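Local coordinates for putative decarboxylase involved in desferrioxamine biosynthesis (PDB 5O5C), which is a pyridoxal-phosphate-dependent group II decarboxylase that probably decarboxylates lysine in the pathway to the siderophore desferrioxamine E, at residues C112-V115 with L116-L120; K147-D150 with W151-R155; H193-H197 with R198-H202; N374-Q378 with T379-F383; L390-V394 with S395-A399. One frame throughout, in Å; residues are numbered along the deposited sequence.

Interaction 1 of 5, residues C112-V115 with L116-L120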
# COMPACT_ATOMS: atom_id res chain seq x y z
N CYS B 112 0.69 -13.44 11.13
CA CYS B 112 0.37 -13.44 12.52
C CYS B 112 -1.15 -13.51 12.80
O CYS B 112 -1.96 -12.96 12.08
CB CYS B 112 1.02 -12.22 13.19
SG CYS B 112 0.57 -10.62 12.45
N PRO B 113 -1.55 -14.14 13.91
CA PRO B 113 -2.89 -13.76 14.37
C PRO B 113 -2.97 -12.28 14.70
O PRO B 113 -1.96 -11.62 15.07
CB PRO B 113 -3.12 -14.58 15.65
CG PRO B 113 -1.89 -15.39 15.86
CD PRO B 113 -0.83 -14.97 14.87
N VAL B 114 -4.17 -11.77 14.62
CA VAL B 114 -4.38 -10.37 14.81
C VAL B 114 -4.99 -10.21 16.20
O VAL B 114 -5.58 -11.17 16.71
CB VAL B 114 -5.26 -9.77 13.70
CG1 VAL B 114 -6.49 -10.65 13.38
CG2 VAL B 114 -5.71 -8.39 14.10
N VAL B 115 -4.77 -9.02 16.79
CA VAL B 115 -5.41 -8.57 18.04
C VAL B 115 -6.59 -7.61 17.83
O VAL B 115 -6.61 -6.79 16.85
CB VAL B 115 -4.40 -7.91 19.06
CG1 VAL B 115 -3.28 -8.88 19.40
CG2 VAL B 115 -3.80 -6.61 18.55
N LEU B 116 -7.52 -7.70 18.78
CA LEU B 116 -8.80 -6.96 18.80
C LEU B 116 -8.70 -5.46 18.56
O LEU B 116 -9.47 -4.94 17.73
CB LEU B 116 -9.61 -7.26 20.06
CG LEU B 116 -10.23 -8.67 20.14
CD1 LEU B 116 -10.72 -8.95 21.56
CD2 LEU B 116 -11.29 -8.90 19.06
N PRO B 117 -7.74 -4.76 19.22
CA PRO B 117 -7.64 -3.33 18.90
C PRO B 117 -7.25 -2.98 17.47
O PRO B 117 -7.45 -1.83 17.06
CB PRO B 117 -6.60 -2.82 19.89
CG PRO B 117 -6.58 -3.80 20.98
CD PRO B 117 -6.83 -5.11 20.31
N SER B 118 -6.74 -3.95 16.72
CA SER B 118 -6.47 -3.78 15.31
C SER B 118 -7.76 -3.77 14.50
O SER B 118 -7.93 -2.91 13.58
CB SER B 118 -5.58 -4.89 14.82
OG SER B 118 -4.80 -4.49 13.75
N LEU B 119 -8.67 -4.69 14.84
CA LEU B 119 -10.00 -4.70 14.22
C LEU B 119 -10.84 -3.48 14.65
O LEU B 119 -11.59 -2.93 13.84
CB LEU B 119 -10.80 -5.98 14.52
CG LEU B 119 -10.28 -7.35 14.06
CD1 LEU B 119 -9.12 -7.93 14.88
CD2 LEU B 119 -11.46 -8.31 14.09
N LEU B 120 -10.72 -3.10 15.92
CA LEU B 120 -11.30 -1.86 16.42
C LEU B 120 -10.93 -0.69 15.49
O LEU B 120 -11.80 0.04 15.04
CB LEU B 120 -10.82 -1.54 17.85
CG LEU B 120 -11.49 -0.41 18.62
CD1 LEU B 120 -12.95 -0.78 18.91
CD2 LEU B 120 -10.81 -0.12 19.93
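The entry into helix 116-128 is a proline-bearing first helical turn, in which Val114 and Val115 of the extended loop that leads into the helix meet Pro117, Ser118 and Leu119. The turn closes where Ser118 N donates to Val115 O, 2.8 Å away, with an N-H...O angle of 143°. The donor stands well above the carbonyl plane, about 40° out of it, as fits a tight three-residue step rather than a regular alpha-helical bond. Proline suits position 117 because its nitrogen, with no hydrogen to give, lies in the first turn, where a helix needs no backbone donor. Its ring adds apolar surface: Pro117 CD rests 3.8 Å from Val115 CG2.

A second apolar patch forms on the other valine. The beta-branch of Val114 sets CG1 and CG2 close to the backbone, and CG2, anti to the backbone N, is the methyl that meets the helix. Val114 CG2 lies 3.6 Å from Ser118 CB, while the Leu119 side chain crosses Val114 at about a right angle. Ser118 is small enough to sit beside Val114 and still use its hydroxyl, which pairs with Gln334 OE1 and Thr335 N, in the loop after helix 328-331, which carries His329 and Lys330. The Ser118 side chain is about 8 Å from that of His329, which binds pyridoxal phosphate.

The second subunit packs its Trp37 against Leu119. The end of Leu119 comes back toward the preceding loop, so that CD1 touches both Val114 CG2 at 3.5 Å and Val115 O at 3.4 Å.

Interaction 2 of 5, residues K147-D150 with W151-R155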
# COMPACT_ATOMS: atom_id res chain seq x y z
N LYS B 147 2.98 10.30 16.43
CA LYS B 147 3.06 9.63 17.74
C LYS B 147 3.49 8.19 17.65
O LYS B 147 4.46 7.77 18.28
CB LYS B 147 1.70 9.72 18.48
CG LYS B 147 1.80 9.87 19.97
CD LYS B 147 1.85 11.33 20.38
CE LYS B 147 2.27 11.46 21.83
NZ LYS B 147 2.43 12.89 22.24
N VAL B 148 2.80 7.39 16.86
CA VAL B 148 3.27 6.02 16.69
C VAL B 148 4.68 5.87 16.17
O VAL B 148 5.42 5.02 16.63
CB VAL B 148 2.33 5.13 15.85
CG1 VAL B 148 2.85 3.71 15.86
CG2 VAL B 148 0.94 5.12 16.44
N ILE B 149 5.02 6.67 15.16
CA ILE B 149 6.34 6.74 14.62
C ILE B 149 7.40 7.10 15.66
O ILE B 149 8.43 6.40 15.77
CB ILE B 149 6.38 7.77 13.47
CG1 ILE B 149 5.79 7.10 12.25
CG2 ILE B 149 7.79 8.21 13.14
CD1 ILE B 149 5.68 8.04 11.11
N ASP B 150 7.15 8.17 16.39
CA ASP B 150 8.07 8.67 17.43
C ASP B 150 8.20 7.65 18.53
O ASP B 150 9.29 7.41 18.95
CB ASP B 150 7.60 9.95 18.07
CG ASP B 150 7.63 11.17 17.13
OD1 ASP B 150 8.37 11.27 16.11
OD2 ASP B 150 6.88 12.08 17.50
N TRP B 151 7.11 7.06 18.99
CA TRP B 151 7.18 5.93 19.94
C TRP B 151 8.04 4.77 19.41
O TRP B 151 8.83 4.17 20.17
CB TRP B 151 5.78 5.42 20.29
CG TRP B 151 5.76 4.18 21.17
CD1 TRP B 151 5.79 4.16 22.53
CD2 TRP B 151 5.65 2.79 20.75
NE1 TRP B 151 5.75 2.87 22.99
CE2 TRP B 151 5.64 2.00 21.93
CE3 TRP B 151 5.59 2.15 19.51
CZ2 TRP B 151 5.58 0.59 21.92
CZ3 TRP B 151 5.52 0.72 19.49
CH2 TRP B 151 5.51 -0.03 20.70
N THR B 152 7.89 4.43 18.14
CA THR B 152 8.73 3.37 17.55
C THR B 152 10.18 3.78 17.57
O THR B 152 11.07 3.03 17.97
CB THR B 152 8.25 2.99 16.14
OG1 THR B 152 6.89 2.59 16.22
CG2 THR B 152 9.02 1.84 15.67
N LEU B 153 10.45 4.98 17.15
CA LEU B 153 11.83 5.45 17.10
C LEU B 153 12.51 5.45 18.51
O LEU B 153 13.72 5.18 18.63
CB LEU B 153 11.90 6.83 16.54
CG LEU B 153 11.69 7.00 15.05
CD1 LEU B 153 11.41 8.46 14.87
CD2 LEU B 153 12.90 6.58 14.22
N SER B 154 11.72 5.76 19.53
CA SER B 154 12.16 5.61 20.92
C SER B 154 12.60 4.21 21.28
O SER B 154 13.52 4.03 22.08
CB SER B 154 11.06 6.06 21.86
OG SER B 154 11.53 6.07 23.18
N ARG B 155 11.96 3.20 20.69
CA ARG B 155 12.26 1.82 21.01
C ARG B 155 13.44 1.34 20.23
O ARG B 155 14.19 0.49 20.72
CB ARG B 155 11.07 0.97 20.71
CG ARG B 155 9.86 1.36 21.53
CD ARG B 155 9.85 0.50 22.70
NE ARG B 155 8.80 0.76 23.66
CZ ARG B 155 8.36 -0.16 24.50
NH1 ARG B 155 8.83 -1.41 24.45
NH2 ARG B 155 7.48 0.16 25.41
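Val148 and Thr152 meet one turn apart in helix 140-156, and Val148 O receives two bonds from the same residue. Thr152 N donates to Val148 O from 3.0 Å, as any helical amide would, and Thr152 OG1 adds a second bond to Val148 O at 2.9 Å. The two donors arrive from opposite faces of the carbonyl plane. Thr152 can do this because its hydroxyl stands beside its own backbone N (chi1 -57°), facing back down the helix.

Next to this pair, Ile149 and Leu153 run side by side in the same direction, with Ile149 CG2 4.0 Å from Leu153 CD1; both reach Phe342 of strand 339-343. Trp151 turns another way. Arg155 CG lies over the centre of one indole face, 4.2 Å above the plane, while Trp151 CZ2 lies 3.5 Å from the guanidinium plane of Arg155.

Asp77 of the second subunit joins both side chains, accepting a hydrogen bond from Trp151 NE1 and forming a salt bridge with Arg155 NH2. Thr152 OG1 is also bonded to Tyr328 OH. A buried threonine hydroxyl is thus satisfied twice, and the carboxylate brought in by the other subunit is probably well neutralised where the indole N-H and arginine converge on it.

Interaction 3 of 5, residues H193-H197 with R198-H202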
# COMPACT_ATOMS: atom_id res chain seq x y z
N HIS B 193 24.73 17.23 -7.67
CA HIS B 193 24.18 16.40 -8.75
C HIS B 193 23.12 15.53 -8.08
O HIS B 193 23.46 14.47 -7.53
CB HIS B 193 25.24 15.48 -9.37
CG HIS B 193 24.72 14.59 -10.44
ND1 HIS B 193 23.66 13.72 -10.25
CD2 HIS B 193 25.10 14.42 -11.73
CE1 HIS B 193 23.40 13.08 -11.37
NE2 HIS B 193 24.26 13.49 -12.29
N LEU B 194 21.86 15.97 -8.11
CA LEU B 194 20.78 15.25 -7.44
C LEU B 194 20.02 14.31 -8.36
O LEU B 194 19.37 14.76 -9.34
CB LEU B 194 19.79 16.22 -6.80
CG LEU B 194 20.23 17.01 -5.57
CD1 LEU B 194 19.07 17.87 -5.08
CD2 LEU B 194 20.73 16.09 -4.47
N ILE B 195 20.04 13.03 -8.02
CA ILE B 195 19.46 11.99 -8.86
C ILE B 195 18.01 12.32 -9.24
O ILE B 195 17.63 12.16 -10.40
CB ILE B 195 19.61 10.57 -8.25
CG1 ILE B 195 21.07 10.14 -8.30
CG2 ILE B 195 18.75 9.56 -9.02
CD1 ILE B 195 21.40 8.85 -7.60
N LYS B 196 17.26 12.84 -8.26
CA LYS B 196 15.86 13.25 -8.40
C LYS B 196 15.55 14.05 -9.65
O LYS B 196 14.54 13.87 -10.29
CB LYS B 196 15.48 14.19 -7.26
CG LYS B 196 14.75 13.55 -6.11
CD LYS B 196 14.58 14.60 -5.02
CE LYS B 196 13.51 15.60 -5.34
NZ LYS B 196 13.34 16.44 -4.14
N HIS B 197 16.44 15.00 -9.94
CA HIS B 197 16.36 15.81 -11.10
C HIS B 197 17.02 15.23 -12.37
O HIS B 197 16.42 15.24 -13.45
CB HIS B 197 16.90 17.20 -10.79
CG HIS B 197 16.24 17.87 -9.63
ND1 HIS B 197 16.79 18.95 -8.98
CD2 HIS B 197 15.08 17.60 -8.97
CE1 HIS B 197 16.01 19.32 -7.98
NE2 HIS B 197 14.95 18.53 -7.96
N ARG B 198 18.24 14.74 -12.24
CA ARG B 198 19.09 14.50 -13.40
C ARG B 198 19.25 13.05 -13.74
O ARG B 198 19.87 12.67 -14.75
CB ARG B 198 20.43 15.19 -13.14
CG ARG B 198 20.32 16.72 -13.26
CD ARG B 198 21.68 17.39 -13.18
NE ARG B 198 22.52 16.92 -14.29
CZ ARG B 198 23.84 17.07 -14.38
NH1 ARG B 198 24.54 17.71 -13.44
NH2 ARG B 198 24.48 16.57 -15.43
N GLY B 199 18.63 12.20 -12.93
CA GLY B 199 18.89 10.79 -13.00
C GLY B 199 20.32 10.52 -12.59
O GLY B 199 20.95 11.37 -11.96
N LEU B 200 20.80 9.35 -13.02
CA LEU B 200 21.94 8.68 -12.45
C LEU B 200 23.22 9.21 -13.04
O LEU B 200 23.31 9.36 -14.27
CB LEU B 200 21.90 7.19 -12.74
CG LEU B 200 20.96 6.15 -12.12
CD1 LEU B 200 21.32 4.85 -12.76
CD2 LEU B 200 21.03 6.05 -10.60
N PRO B 201 24.24 9.45 -12.18
CA PRO B 201 25.49 9.98 -12.68
C PRO B 201 26.31 8.88 -13.35
O PRO B 201 26.02 7.65 -13.23
CB PRO B 201 26.18 10.46 -11.41
CG PRO B 201 25.78 9.44 -10.40
CD PRO B 201 24.34 9.14 -10.75
N HIS B 202 27.35 9.33 -14.04
CA HIS B 202 28.14 8.47 -14.90
C HIS B 202 28.57 7.21 -14.18
O HIS B 202 28.41 6.11 -14.73
CB HIS B 202 29.32 9.26 -15.51
CG HIS B 202 28.93 10.07 -16.73
ND1 HIS B 202 29.84 10.42 -17.71
CD2 HIS B 202 27.74 10.56 -17.13
CE1 HIS B 202 29.22 11.11 -18.65
NE2 HIS B 202 27.95 11.21 -18.32
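Pro201 lies over one face of the His193 ring in a CH-pi contact that ties the two ends of this short turn together. Pro201 CB is 3.9 Å from the ring centroid and 22° off its normal, offset toward the rim; a rigid proline offers such a ring a fixed apolar surface. The ring gets there because His193 CG is anti to its backbone N (chi1 178°), which swings the imidazole toward the chain that follows. At its edge, in the ring plane, His193 CE1 meets Gly199 O at 3.0 Å. Arg198 folds at its third torsion to bring its guanidinium near: His193 CD2 lies over one face of that group, 3.7 Å from Arg198 NH1, the two planes being 33° apart.

The backbone bonds belong to the single turn 195-198. Leu194, at the N-cap position, lends its carbonyl oxygen to two donors, His197 N and, at 3.1 Å, Arg198 N. Gly199 N then bonds to Ile195 O at 2.7 Å, and the chain leaves the helix through a positive phi that glycine adopts easily. Ile195 CA makes a C-H...O contact of 3.5 Å with Gly199 O.

Apolar contacts complete the turn. Ile195 CD1 reaches Leu200 CD2 at 4.1 Å, and CG1, one atom nearer the backbone, approaches Pro201 CD. The longer arm of the isoleucine thus meets two neighbours.

The turn links helix 170-189 to strand 207-212: Ile195 packs on Cys186 of that helix and Pro201 on Trp207 of the strand. Leu200 meets Leu200 of the second subunit.

Interaction 4 of 5, residues N374-Q378 with T379-F383. With PLP (pyridoxal-5'-phosphate), chain G.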
# COMPACT_ATOMS: atom_id res chain seq x y z
N ASN B 374 5.23 14.54 2.23
CA ASN B 374 6.60 14.98 1.96
C ASN B 374 7.68 13.92 2.26
O ASN B 374 8.75 13.99 1.68
CB ASN B 374 6.88 16.32 2.65
CG ASN B 374 5.89 17.42 2.20
OD1 ASN B 374 5.15 17.95 3.02
ND2 ASN B 374 5.84 17.69 0.90
N LYS B 375 7.38 12.92 3.08
CA LYS B 375 8.28 11.80 3.40
C LYS B 375 7.95 10.43 2.74
O LYS B 375 8.57 9.40 3.03
CB LYS B 375 8.30 11.56 4.93
CG LYS B 375 8.43 12.80 5.80
CD LYS B 375 8.42 12.52 7.30
CE LYS B 375 7.08 12.09 7.82
NZ LYS B 375 6.99 11.99 9.29
N SER B 376 7.00 10.43 1.84
CA SER B 376 6.37 9.20 1.34
C SER B 376 6.61 9.10 -0.12
O SER B 376 6.82 10.14 -0.75
CB SER B 376 4.87 9.26 1.62
OG SER B 376 4.18 8.06 1.32
N ILE B 377 6.64 7.86 -0.64
CA ILE B 377 6.59 7.57 -2.05
C ILE B 377 5.19 7.15 -2.52
O ILE B 377 5.00 6.78 -3.69
CB ILE B 377 7.70 6.56 -2.54
CG1 ILE B 377 7.65 5.26 -1.79
CG2 ILE B 377 9.10 7.17 -2.52
CD1 ILE B 377 7.91 4.08 -2.66
N GLN B 378 4.21 7.20 -1.62
CA GLN B 378 2.79 7.12 -1.98
C GLN B 378 2.19 8.53 -1.96
O GLN B 378 2.76 9.48 -1.38
CB GLN B 378 2.05 6.25 -0.95
CG GLN B 378 2.52 4.79 -0.83
CD GLN B 378 1.92 4.04 0.37
OE1 GLN B 378 2.44 4.07 1.46
NE2 GLN B 378 0.86 3.34 0.14
N THR B 379 0.99 8.64 -2.52
CA THR B 379 0.18 9.80 -2.37
C THR B 379 -0.98 9.51 -1.39
O THR B 379 -0.77 9.48 -0.20
CB THR B 379 -0.23 10.38 -3.74
OG1 THR B 379 0.92 10.49 -4.62
CG2 THR B 379 -0.78 11.83 -3.54
N THR B 380 -2.18 9.25 -1.87
CA THR B 380 -3.26 8.82 -1.04
C THR B 380 -2.88 7.62 -0.16
O THR B 380 -2.42 6.60 -0.67
CB THR B 380 -4.44 8.42 -1.92
OG1 THR B 380 -4.89 9.57 -2.56
CG2 THR B 380 -5.57 7.86 -1.13
N ARG B 381 -3.08 7.75 1.13
CA ARG B 381 -2.64 6.73 2.06
C ARG B 381 -3.60 6.61 3.24
O ARG B 381 -3.99 7.59 3.81
CB ARG B 381 -1.24 7.03 2.52
CG ARG B 381 -0.54 5.86 3.17
CD ARG B 381 0.89 6.25 3.53
NE ARG B 381 0.99 6.88 4.86
CZ ARG B 381 1.34 8.13 5.11
NH1 ARG B 381 1.60 9.01 4.14
NH2 ARG B 381 1.40 8.53 6.37
N ARG B 382 -3.92 5.39 3.60
CA ARG B 382 -4.89 5.07 4.62
C ARG B 382 -4.26 5.14 6.01
O ARG B 382 -3.06 5.10 6.17
CB ARG B 382 -5.52 3.70 4.32
CG ARG B 382 -4.69 2.47 4.66
CD ARG B 382 -5.26 1.20 4.11
NE ARG B 382 -6.56 0.91 4.63
CZ ARG B 382 -6.89 0.03 5.59
NH1 ARG B 382 -6.00 -0.74 6.20
NH2 ARG B 382 -8.17 -0.06 5.95
N PHE B 383 -5.08 5.31 7.01
CA PHE B 383 -4.64 5.61 8.39
C PHE B 383 -4.23 4.33 9.15
O PHE B 383 -4.79 3.95 10.19
CB PHE B 383 -5.78 6.33 9.07
CG PHE B 383 -5.50 6.88 10.44
CD1 PHE B 383 -4.22 7.02 10.98
CD2 PHE B 383 -6.58 7.27 11.22
CE1 PHE B 383 -4.04 7.52 12.26
CE2 PHE B 383 -6.40 7.78 12.49
CZ PHE B 383 -5.13 7.90 13.01
N1 PLP G . -3.23 10.38 -11.18
C2 PLP G . -4.29 11.22 -11.07
C2A PLP G . -4.96 11.80 -12.28
C3 PLP G . -4.84 11.54 -9.75
O3 PLP G . -5.91 12.40 -9.66
C4 PLP G . -4.17 10.95 -8.56
C4A PLP G . -4.67 11.22 -7.19
C5 PLP G . -3.01 10.05 -8.81
C6 PLP G . -2.61 9.80 -10.13
C5A PLP G . -2.29 9.38 -7.65
O4P PLP G . -3.15 8.41 -7.05
P PLP G . -3.13 8.12 -5.46
O1P PLP G . -4.27 7.13 -5.31
O2P PLP G . -1.76 7.52 -5.25
O3P PLP G . -3.38 9.43 -4.78
O HOH W 1 1.38 9.36 1.49
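From Gln378 to Arg381 the backbone doubles round in an irregular loop, with no direct hydrogen bond joining its two halves and Thr379 in an unusual conformation with both phi and psi strongly negative. The halves are joined instead through a water, and side-chain packing and the cofactor phosphate lie against the loop. Ser376 OG accepts from Gln378 N at 3.1 Å, an ST turn that suits serine because its short side chain can fold back on the next residues. The same Ser376 OG receives a hydrogen bond from a water 3.1 Å away, which also donates to Thr379 O at 2.7 Å. That water accepts from Arg381 NH1, likewise at 2.7 Å, and lies in the guanidinium plane at its edge, so three parts of the loop meet through one water molecule.

Gln378 and Arg381 cross at about a right angle. Gln378 OE1 lies 3.4 Å from the aliphatic Arg381 CD, the amide and guanidinium planes being 42° apart; OE1 itself is bonded to Gln172, and Arg381 NH2 makes a salt bridge to Glu145.

Thr380 faces the phosphate of pyridoxal phosphate seated in the second subunit, where Thr171, Thr273 and His329 of that subunit also bind the cofactor. Thr380 N donates to O3P at 3.2 Å (160°), and its OG1 to the same O3P at 2.7 Å. With OG1 beside the backbone N, one residue can grip one oxygen twice.

The loop runs from strand 339-343 to helix 385-394, touching helix 170-189 through Ile377 and helix 140-156 through the Arg381 salt bridge.

Interaction 5 of 5, residues L390-V394 with S395-A399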
# COMPACT_ATOMS: atom_id res chain seq x y z
N LEU B 390 -4.37 2.37 18.54
CA LEU B 390 -5.37 1.76 19.41
C LEU B 390 -4.86 0.50 20.12
O LEU B 390 -5.31 0.22 21.22
CB LEU B 390 -6.70 1.50 18.72
CG LEU B 390 -7.47 2.76 18.28
CD1 LEU B 390 -8.58 2.36 17.32
CD2 LEU B 390 -8.06 3.60 19.38
N THR B 391 -3.92 -0.24 19.54
CA THR B 391 -3.36 -1.37 20.24
C THR B 391 -2.64 -0.93 21.51
O THR B 391 -2.90 -1.47 22.59
CB THR B 391 -2.45 -2.23 19.33
OG1 THR B 391 -3.23 -2.82 18.26
CG2 THR B 391 -1.79 -3.30 20.12
N LEU B 392 -1.76 0.06 21.39
CA LEU B 392 -1.02 0.53 22.55
C LEU B 392 -1.93 1.17 23.61
O LEU B 392 -1.81 0.90 24.84
CB LEU B 392 0.03 1.51 22.07
CG LEU B 392 1.05 0.83 21.16
CD1 LEU B 392 1.71 1.77 20.18
CD2 LEU B 392 2.05 0.11 22.01
N ARG B 393 -2.91 1.94 23.14
CA ARG B 393 -3.84 2.59 24.01
C ARG B 393 -4.68 1.56 24.82
O ARG B 393 -4.79 1.71 26.05
CB ARG B 393 -4.72 3.56 23.23
CG ARG B 393 -5.67 4.38 24.12
CD ARG B 393 -4.94 5.28 25.12
NE ARG B 393 -3.83 5.99 24.44
CZ ARG B 393 -2.65 6.29 24.98
NH1 ARG B 393 -2.37 6.02 26.26
NH2 ARG B 393 -1.74 6.89 24.22
N VAL B 394 -5.18 0.51 24.15
CA VAL B 394 -6.10 -0.43 24.78
C VAL B 394 -5.27 -1.47 25.51
O VAL B 394 -5.40 -1.64 26.69
CB VAL B 394 -7.03 -1.14 23.77
CG1 VAL B 394 -7.85 -2.25 24.44
CG2 VAL B 394 -7.97 -0.16 23.12
N SER B 395 -4.45 -2.19 24.75
CA SER B 395 -3.68 -3.29 25.24
C SER B 395 -2.38 -2.67 25.66
O SER B 395 -1.90 -1.74 25.01
CB SER B 395 -3.42 -4.26 24.09
OG SER B 395 -4.61 -4.78 23.52
N GLY B 396 -1.74 -3.14 26.71
CA GLY B 396 -0.33 -2.64 26.89
C GLY B 396 0.60 -2.77 25.64
O GLY B 396 0.34 -3.56 24.74
N PRO B 397 1.67 -1.97 25.56
CA PRO B 397 2.89 -2.41 24.89
C PRO B 397 3.45 -3.72 25.54
O PRO B 397 4.01 -4.57 24.82
CB PRO B 397 3.86 -1.23 25.09
CG PRO B 397 3.15 -0.26 25.94
CD PRO B 397 1.70 -0.52 25.82
N MET B 398 3.31 -3.87 26.87
CA MET B 398 3.77 -5.10 27.54
C MET B 398 2.89 -6.30 27.19
O MET B 398 3.35 -7.45 27.22
CB MET B 398 3.86 -4.93 29.07
CG MET B 398 4.50 -6.14 29.79
SD MET B 398 5.64 -7.25 28.86
CE MET B 398 6.44 -8.09 30.22
N ALA B 399 1.63 -6.06 26.84
CA ALA B 399 0.80 -7.14 26.31
C ALA B 399 1.40 -7.70 24.99
O ALA B 399 1.38 -8.87 24.78
CB ALA B 399 -0.61 -6.67 26.10
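Leu392 and Pro397 meet across the tight junction where helix 385-394 ends and helix 397-420 begins. From CB, the leucine leaves the first helix pointing away from the next one. CG then lies anti to the carbonyl carbon, beside the backbone N (chi1 -63°), and with the second torsion extended (chi2 154°) CD2 is the methyl turned to the proline. Leu392 CD2 sits over one face of the ring, close to its centre, 3.8 Å from Pro397 CB and also near CD and CG, the two side chains crossing at about a right angle. The leucine end also packs on Trp151 of helix 140-156, so a flexible branched chain fills the corner between three helices. Proline is well placed at the start of the second helix, where its ring is apolar cover and no backbone donor is called for.

The first helix ends with a last backbone bond, Ser395 N to Thr391 O at 2.8 Å, bent to 136° at the hydrogen as Ser395 leaves helical geometry; Gly396 then carries the chain to the proline. Thr391 OG1 bonds to Lys387 O, a turn back in its own helix, and to Gln334 NE2. Arg393 reaches the second subunit, forming a salt bridge to its Glu89, and makes a cation-pi contact with Trp389.

Small Ser395 fits closely at the bend: its CB lies 3.2 Å from Thr391 O and 4.4 Å from Thr391 CG2.

Overall arrangement
The five contacts follow one another along the decarboxylase domain, and all touch the second subunit. Interaction 5 joins two others: its centre is 11 Å from that of interaction 1, with Pro117 packed on Thr391 and Ser395, and 14 Å from that of interaction 2, with Trp151 against Leu392. Helices 116-128, 140-156 and 385-394 thus form one packed group. Interaction 4 comes within about 5 Å (nearest atoms) of interaction 2 and about 8 Å of interactions 1, 3 and 5. Interaction 3 is remote from interactions 1 and 5, their centres 43 and 44 Å away. Interaction 4 lies between and reaches the other subunit's cofactor, making the dimer part of the active site.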